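Local coordinates for protein amidohydrolase (Pseudomonas aeruginosa, PDB 2I5G) that probably acts as a metal-dependent dipeptidase of the M19 membrane dipeptidase family, hydrolysing dipeptides, at residues Asn149-His159 with Ile169-His180; Gly205-Phe213 with Asp242-Thr251. The protein carries 2 engineered substitutions. All coordinates share one frame; numbering follows the deposited sequence.

Overall arrangement
Both contacts lie in one TIM barrel: contact 1 joins its strands through a single bridge, contact 2 through a regular parallel ladder. They meet along strands 177-181 and 207-210, which are neighbours in the same sheet; Y178 O probably accepts a hydrogen bond from G209 N. Contact 2 is the more central, about 6 Å from the centre of the chain against about 12 Å for contact 1 (centre to centre). Contact 1 starts near the surface, at N149 and the lysines K173 and K174, and becomes buried toward its serine, carboxylate and histidine bonds. Contact 2 is nearly all buried and relies on backbone bonds along glycine-rich strands. Their ends converge where H180 packs against G247.

Contact 1 (Asn149-His159 with Ile169-His180); sequences NRVGIMCDLSH and ILESKKPVCYSH
A beta-alpha-beta crossover of the TIM barrel brings strand 154-156 beside strand 177-181 through helix 162-171, and D156 bridges C177 at the seam. The bridge has the parallel pattern: C177 N donates to C155 O at 2.9 Å, and L157 N donates back to C177 O at 2.7 Å. Beyond it the polar side chains take over. The carboxylate of D156, carried forward by a CG anti to the backbone N (chi1 -177°), receives S179 N on OD1 at 2.8 Å, nearly along the C-O bond. S179 OG lies near both carboxylate oxygens, a weak contact whose proton is not settled, and H180 ND1 also bonds this hydroxyl, either one donating. S158 uses its short side chain twice: OG accepts H180 N at 2.8 Å, almost straight (168°), while CB lies over one face of the H180 imidazole. The NE2 edge of that ring meets H159, NE2 to NE2 at 2.8 Å, with the planes turned 56° apart; either may donate. Q117 holds the backbone N of H159, and R191 binds the carbonyl of H180.

Apolar groups fill the middle of the seam. L157 sends CB to Y178 CE1 and its CD1 branch to V176 CG2 (4.1 Å) and I169. Selenomethionine M154 turns about its CG-SE bond to bring CE to C177 CB at 3.5 Å. A water joins C155 N to P175 O. Nearer the surface, S172 OG donates forward to K174 O, while the amide of N149 lies against S172 and K173. The S158 hydroxyl and the D156 carboxylate therefore hold the turning chain at 179-180 by its N-H groups and probably help to set the H180 ring, rim to rim with H159, at the C-terminal ends of the strands, where TIM barrels place their active sites.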
# COMPACT_ATOMS: atom_id res chain seq x y z
N ASN A 149 5.03 16.51 9.64
CA ASN A 149 5.52 17.87 9.81
C ASN A 149 5.03 18.44 11.13
O ASN A 149 5.74 19.17 11.81
CB ASN A 149 5.01 18.78 8.68
CG ASN A 149 5.65 18.48 7.35
OD1 ASN A 149 6.72 17.87 7.29
ND2 ASN A 149 5.02 18.91 6.27
N ARG A 150 3.80 18.08 11.48
CA ARG A 150 3.18 18.56 12.72
C ARG A 150 3.78 17.91 13.96
O ARG A 150 4.04 18.58 14.96
CB ARG A 150 1.68 18.28 12.67
CG ARG A 150 0.87 18.97 13.73
CD ARG A 150 -0.59 18.54 13.64
NE ARG A 150 -0.75 17.16 14.11
CZ ARG A 150 -0.66 16.80 15.38
NH1 ARG A 150 -0.41 17.70 16.32
NH2 ARG A 150 -0.80 15.52 15.72
N VAL A 151 4.00 16.60 13.88
CA VAL A 151 4.55 15.83 14.99
C VAL A 151 6.06 15.98 15.17
O VAL A 151 6.59 15.87 16.28
CB VAL A 151 4.20 14.32 14.82
CG1 VAL A 151 4.91 13.48 15.85
CG2 VAL A 151 2.69 14.13 14.95
N GLY A 152 6.76 16.24 14.07
CA GLY A 152 8.20 16.42 14.15
C GLY A 152 9.04 15.21 13.77
O GLY A 152 9.98 14.87 14.48
N ILE A 153 8.71 14.57 12.66
CA ILE A 153 9.49 13.42 12.19
C ILE A 153 9.96 13.78 10.80
O ILE A 153 9.16 14.08 9.93
CB ILE A 153 8.64 12.14 12.10
CG1 ILE A 153 8.33 11.63 13.52
CG2 ILE A 153 9.39 11.08 11.30
CD1 ILE A 153 7.50 10.35 13.54
N MSE A 154 11.27 13.75 10.60
CA MSE A 154 11.84 14.10 9.31
C MSE A 154 11.56 13.09 8.20
O MSE A 154 11.63 11.88 8.41
CB MSE A 154 13.34 14.30 9.46
CG MSE A 154 14.06 14.60 8.17
SE MSE A 154 15.83 15.28 8.48
CE MSE A 154 15.95 16.45 6.94
N CYS A 155 11.25 13.62 7.02
CA CYS A 155 10.96 12.80 5.84
C CYS A 155 12.25 12.41 5.14
O CYS A 155 13.08 13.27 4.81
CB CYS A 155 10.08 13.59 4.86
SG CYS A 155 8.44 14.04 5.48
N ASP A 156 12.42 11.12 4.90
CA ASP A 156 13.61 10.59 4.24
C ASP A 156 13.18 10.03 2.89
O ASP A 156 12.09 9.46 2.76
CB ASP A 156 14.25 9.50 5.12
CG ASP A 156 15.53 8.95 4.52
OD1 ASP A 156 16.35 9.74 4.00
OD2 ASP A 156 15.74 7.72 4.60
N LEU A 157 14.04 10.21 1.88
CA LEU A 157 13.71 9.76 0.53
C LEU A 157 14.80 8.98 -0.20
O LEU A 157 14.71 8.81 -1.42
CB LEU A 157 13.33 10.97 -0.32
CG LEU A 157 12.20 11.85 0.21
CD1 LEU A 157 12.23 13.17 -0.53
CD2 LEU A 157 10.85 11.16 0.06
N SER A 158 15.81 8.51 0.51
CA SER A 158 16.89 7.76 -0.13
C SER A 158 16.41 6.62 -1.04
O SER A 158 16.91 6.47 -2.16
CB SER A 158 17.85 7.19 0.92
OG SER A 158 18.55 8.23 1.58
N HIS A 159 15.45 5.83 -0.57
CA HIS A 159 14.94 4.69 -1.33
C HIS A 159 13.64 4.98 -2.09
O HIS A 159 13.08 4.08 -2.72
CB HIS A 159 14.74 3.49 -0.38
CG HIS A 159 16.02 2.96 0.21
ND1 HIS A 159 16.75 1.95 -0.37
CD2 HIS A 159 16.70 3.31 1.33
CE1 HIS A 159 17.81 1.69 0.37
NE2 HIS A 159 17.81 2.51 1.41
N ILE A 169 9.11 16.66 -1.54
CA ILE A 169 9.93 17.84 -1.30
C ILE A 169 9.07 19.10 -1.40
O ILE A 169 9.25 20.06 -0.63
CB ILE A 169 11.09 17.96 -2.31
CG1 ILE A 169 12.01 16.74 -2.20
CG2 ILE A 169 11.87 19.26 -2.06
CD1 ILE A 169 13.10 16.69 -3.24
N LEU A 170 8.13 19.09 -2.34
CA LEU A 170 7.24 20.22 -2.58
C LEU A 170 6.11 20.33 -1.56
O LEU A 170 5.54 21.39 -1.37
CB LEU A 170 6.66 20.09 -3.99
CG LEU A 170 7.13 20.98 -5.14
CD1 LEU A 170 8.56 21.45 -4.94
CD2 LEU A 170 6.99 20.20 -6.44
N GLU A 171 5.79 19.22 -0.90
CA GLU A 171 4.70 19.17 0.07
C GLU A 171 5.09 19.46 1.53
O GLU A 171 4.33 20.10 2.25
CB GLU A 171 4.00 17.81 -0.03
CG GLU A 171 3.09 17.41 1.13
CD GLU A 171 1.75 18.13 1.12
OE1 GLU A 171 1.08 18.14 0.06
OE2 GLU A 171 1.36 18.66 2.18
N SER A 172 6.25 18.99 1.96
CA SER A 172 6.66 19.21 3.34
C SER A 172 7.03 20.66 3.59
O SER A 172 7.60 21.33 2.73
CB SER A 172 7.86 18.33 3.71
OG SER A 172 9.04 18.83 3.12
N LYS A 173 6.71 21.12 4.79
CA LYS A 173 6.99 22.50 5.20
C LYS A 173 8.26 22.52 6.04
O LYS A 173 8.66 23.55 6.58
CB LYS A 173 5.81 23.04 6.01
CG LYS A 173 4.56 23.18 5.17
CD LYS A 173 3.34 23.47 6.01
CE LYS A 173 2.13 23.57 5.11
NZ LYS A 173 0.88 23.73 5.88
N LYS A 174 8.89 21.36 6.13
CA LYS A 174 10.13 21.19 6.87
C LYS A 174 11.09 20.44 5.96
O LYS A 174 10.67 19.58 5.19
CB LYS A 174 9.88 20.37 8.14
CG LYS A 174 9.18 21.13 9.26
CD LYS A 174 10.05 22.26 9.80
CE LYS A 174 9.49 22.76 11.12
NZ LYS A 174 10.36 23.79 11.77
N PRO A 175 12.38 20.77 6.04
CA PRO A 175 13.39 20.12 5.21
C PRO A 175 13.26 18.60 5.21
O PRO A 175 12.95 17.99 6.23
CB PRO A 175 14.70 20.58 5.85
CG PRO A 175 14.35 21.93 6.38
CD PRO A 175 13.00 21.70 7.00
N VAL A 176 13.48 17.99 4.05
CA VAL A 176 13.45 16.54 3.94
C VAL A 176 14.88 16.12 3.61
O VAL A 176 15.76 16.97 3.45
CB VAL A 176 12.49 16.06 2.83
CG1 VAL A 176 11.06 16.49 3.17
CG2 VAL A 176 12.92 16.63 1.50
N CYS A 177 15.13 14.82 3.49
CA CYS A 177 16.50 14.41 3.23
C CYS A 177 16.65 13.09 2.49
O CYS A 177 15.70 12.32 2.34
CB CYS A 177 17.25 14.27 4.55
SG CYS A 177 16.61 12.89 5.58
N TYR A 178 17.87 12.87 2.01
CA TYR A 178 18.27 11.63 1.35
C TYR A 178 19.36 11.19 2.32
O TYR A 178 20.55 11.36 2.04
CB TYR A 178 18.89 11.87 -0.02
CG TYR A 178 17.93 12.23 -1.13
CD1 TYR A 178 16.72 11.55 -1.29
CD2 TYR A 178 18.25 13.23 -2.05
CE1 TYR A 178 15.85 11.86 -2.34
CE2 TYR A 178 17.39 13.55 -3.10
CZ TYR A 178 16.20 12.85 -3.24
OH TYR A 178 15.35 13.16 -4.28
N SER A 179 18.95 10.67 3.48
CA SER A 179 19.87 10.23 4.52
C SER A 179 21.09 9.48 4.01
O SER A 179 22.18 9.63 4.54
CB SER A 179 19.13 9.35 5.55
OG SER A 179 18.66 8.15 4.96
N HIS A 180 20.90 8.66 2.97
CA HIS A 180 22.01 7.90 2.42
C HIS A 180 21.87 7.59 0.93
O HIS A 180 21.08 6.74 0.53
CB HIS A 180 22.19 6.59 3.21
CG HIS A 180 21.00 5.68 3.19
ND1 HIS A 180 19.80 6.01 3.77
CD2 HIS A 180 20.83 4.44 2.66
CE1 HIS A 180 18.94 5.01 3.61
NE2 HIS A 180 19.55 4.05 2.94
O HOH W 1 10.62 16.34 7.17

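Contact 2 (Gly205-Phe213 with Asp242-Thr251); sequences GGFVGVTMF and DAIGIGTDFT
V208 and V210 share a ladder of four hydrogen bonds with strand 244-246 and its flanks: V208 N to A243 O (2.8 Å), G245 N to V208 O (2.9 Å), V210 N to G245 O (2.9 Å) and G247 N to V210 O (3.0 Å). The strands are parallel but splayed by 36°. At the end of the ladder T211 OG1, anti to the backbone N, lies 2.9 Å from T248 O and almost as near G247 O, so its single proton could serve either carbonyl. T248 OG1 turns elsewhere, to D14 of strand 13-17.

On one face the ring of F207 lies obliquely across the backbone, CZ 3.5 Å from G245 N; the ring packs directly on the G245 backbone, which carries no side chain, and W315 meets the same ring. On the other face V210 CG2 touches I244 CG1 at 4.1 Å, branched residues suited to filling the layer between sheet and helix 225-239. Farther on, selenomethionine M212 lies alongside T248, its selenium in an oblique Met-aromatic contact with F250. Glycine at 245 thus lets the F207 ring lie on the strand backbone while the pair keeps its four-bond ladder, and V210 and I244 pack on the opposite face.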
# COMPACT_ATOMS: atom_id res chain seq x y z
N GLY A 205 15.76 23.83 0.49
CA GLY A 205 16.18 23.71 1.87
C GLY A 205 16.41 22.29 2.35
O GLY A 205 16.45 22.04 3.55
N GLY A 206 16.59 21.37 1.41
CA GLY A 206 16.81 19.98 1.76
C GLY A 206 18.20 19.64 2.25
O GLY A 206 19.11 20.48 2.26
N PHE A 207 18.38 18.38 2.65
CA PHE A 207 19.66 17.91 3.17
C PHE A 207 20.04 16.63 2.44
O PHE A 207 19.16 15.90 1.97
CB PHE A 207 19.54 17.64 4.67
CG PHE A 207 20.84 17.34 5.34
CD1 PHE A 207 21.77 18.36 5.57
CD2 PHE A 207 21.17 16.04 5.71
CE1 PHE A 207 23.00 18.07 6.16
CE2 PHE A 207 22.39 15.75 6.29
CZ PHE A 207 23.31 16.76 6.52
N VAL A 208 21.33 16.35 2.35
CA VAL A 208 21.79 15.14 1.67
C VAL A 208 22.94 14.44 2.37
O VAL A 208 24.03 15.00 2.49
CB VAL A 208 22.25 15.44 0.23
CG1 VAL A 208 22.85 14.17 -0.39
CG2 VAL A 208 21.09 15.96 -0.60
N GLY A 209 22.70 13.22 2.82
CA GLY A 209 23.75 12.44 3.47
C GLY A 209 24.33 11.49 2.43
O GLY A 209 23.61 10.66 1.87
N VAL A 210 25.63 11.63 2.15
CA VAL A 210 26.29 10.78 1.17
C VAL A 210 26.65 9.44 1.79
O VAL A 210 27.19 9.38 2.89
CB VAL A 210 27.57 11.44 0.63
CG1 VAL A 210 28.13 10.62 -0.51
CG2 VAL A 210 27.26 12.85 0.16
N THR A 211 26.35 8.36 1.06
CA THR A 211 26.62 7.01 1.53
C THR A 211 27.86 6.41 0.86
O THR A 211 28.45 7.02 -0.04
CB THR A 211 25.42 6.08 1.26
OG1 THR A 211 25.62 4.83 1.92
CG2 THR A 211 25.26 5.83 -0.24
N MSE A 212 28.23 5.21 1.29
CA MSE A 212 29.41 4.52 0.75
C MSE A 212 29.15 3.06 0.36
O MSE A 212 30.09 2.27 0.27
CB MSE A 212 30.54 4.56 1.78
CG MSE A 212 30.14 3.98 3.12
SE MSE A 212 31.62 3.76 4.34
CE MSE A 212 31.44 5.40 5.33
N PHE A 213 27.89 2.71 0.12
CA PHE A 213 27.57 1.34 -0.24
C PHE A 213 28.23 0.92 -1.55
O PHE A 213 27.95 1.47 -2.61
CB PHE A 213 26.06 1.17 -0.36
CG PHE A 213 25.61 -0.23 -0.13
CD1 PHE A 213 25.81 -0.84 1.11
CD2 PHE A 213 24.99 -0.95 -1.14
CE1 PHE A 213 25.40 -2.15 1.33
CE2 PHE A 213 24.59 -2.27 -0.93
CZ PHE A 213 24.79 -2.87 0.31
N ASP A 242 26.25 23.59 3.35
CA ASP A 242 25.29 23.61 4.44
C ASP A 242 24.22 22.51 4.37
O ASP A 242 23.49 22.30 5.33
CB ASP A 242 24.63 24.98 4.52
CG ASP A 242 25.54 26.03 5.14
OD1 ASP A 242 25.19 27.23 5.07
OD2 ASP A 242 26.60 25.67 5.70
N ALA A 243 24.15 21.81 3.24
CA ALA A 243 23.16 20.76 3.07
C ALA A 243 23.74 19.36 2.82
O ALA A 243 23.08 18.51 2.22
CB ALA A 243 22.22 21.13 1.94
N ILE A 244 24.96 19.13 3.28
CA ILE A 244 25.61 17.84 3.07
C ILE A 244 26.08 17.19 4.38
O ILE A 244 26.49 17.88 5.31
CB ILE A 244 26.82 17.99 2.12
CG1 ILE A 244 27.36 16.62 1.74
CG2 ILE A 244 27.92 18.81 2.80
CD1 ILE A 244 28.56 16.69 0.83
N GLY A 245 25.99 15.87 4.44
CA GLY A 245 26.40 15.15 5.63
C GLY A 245 26.75 13.70 5.33
O GLY A 245 26.78 13.29 4.17
N ILE A 246 26.99 12.92 6.38
CA ILE A 246 27.34 11.52 6.23
C ILE A 246 26.19 10.56 6.51
O ILE A 246 25.40 10.78 7.43
CB ILE A 246 28.53 11.15 7.14
CG1 ILE A 246 29.78 11.86 6.64
CG2 ILE A 246 28.75 9.64 7.16
CD1 ILE A 246 30.13 11.55 5.19
N GLY A 247 26.11 9.50 5.71
CA GLY A 247 25.11 8.45 5.85
C GLY A 247 25.74 7.16 5.35
O GLY A 247 25.34 6.61 4.31
N THR A 248 26.75 6.67 6.08
CA THR A 248 27.50 5.47 5.70
C THR A 248 26.69 4.28 5.22
O THR A 248 27.03 3.66 4.21
CB THR A 248 28.39 4.98 6.86
OG1 THR A 248 27.57 4.34 7.85
CG2 THR A 248 29.13 6.14 7.49
N ASP A 249 25.64 3.94 5.95
CA ASP A 249 24.82 2.80 5.59
C ASP A 249 25.58 1.54 6.02
O ASP A 249 25.61 0.55 5.31
CB ASP A 249 24.58 2.81 4.08
CG ASP A 249 23.47 1.86 3.65
OD1 ASP A 249 22.60 1.54 4.49
OD2 ASP A 249 23.45 1.45 2.47
N PHE A 250 26.19 1.61 7.20
CA PHE A 250 26.93 0.47 7.75
C PHE A 250 25.98 -0.70 8.04
O PHE A 250 24.96 -0.54 8.71
CB PHE A 250 27.64 0.85 9.04
CG PHE A 250 29.05 1.33 8.85
CD1 PHE A 250 29.97 0.56 8.14
CD2 PHE A 250 29.48 2.54 9.39
CE1 PHE A 250 31.29 0.98 7.97
CE2 PHE A 250 30.80 2.98 9.24
CZ PHE A 250 31.70 2.19 8.53
N THR A 251 26.34 -1.88 7.53
CA THR A 251 25.54 -3.09 7.73
C THR A 251 26.32 -4.07 8.60
O THR A 251 26.08 -5.29 8.58
CB THR A 251 25.22 -3.76 6.38
OG1 THR A 251 26.44 -4.22 5.77
CG2 THR A 251 24.56 -2.78 5.45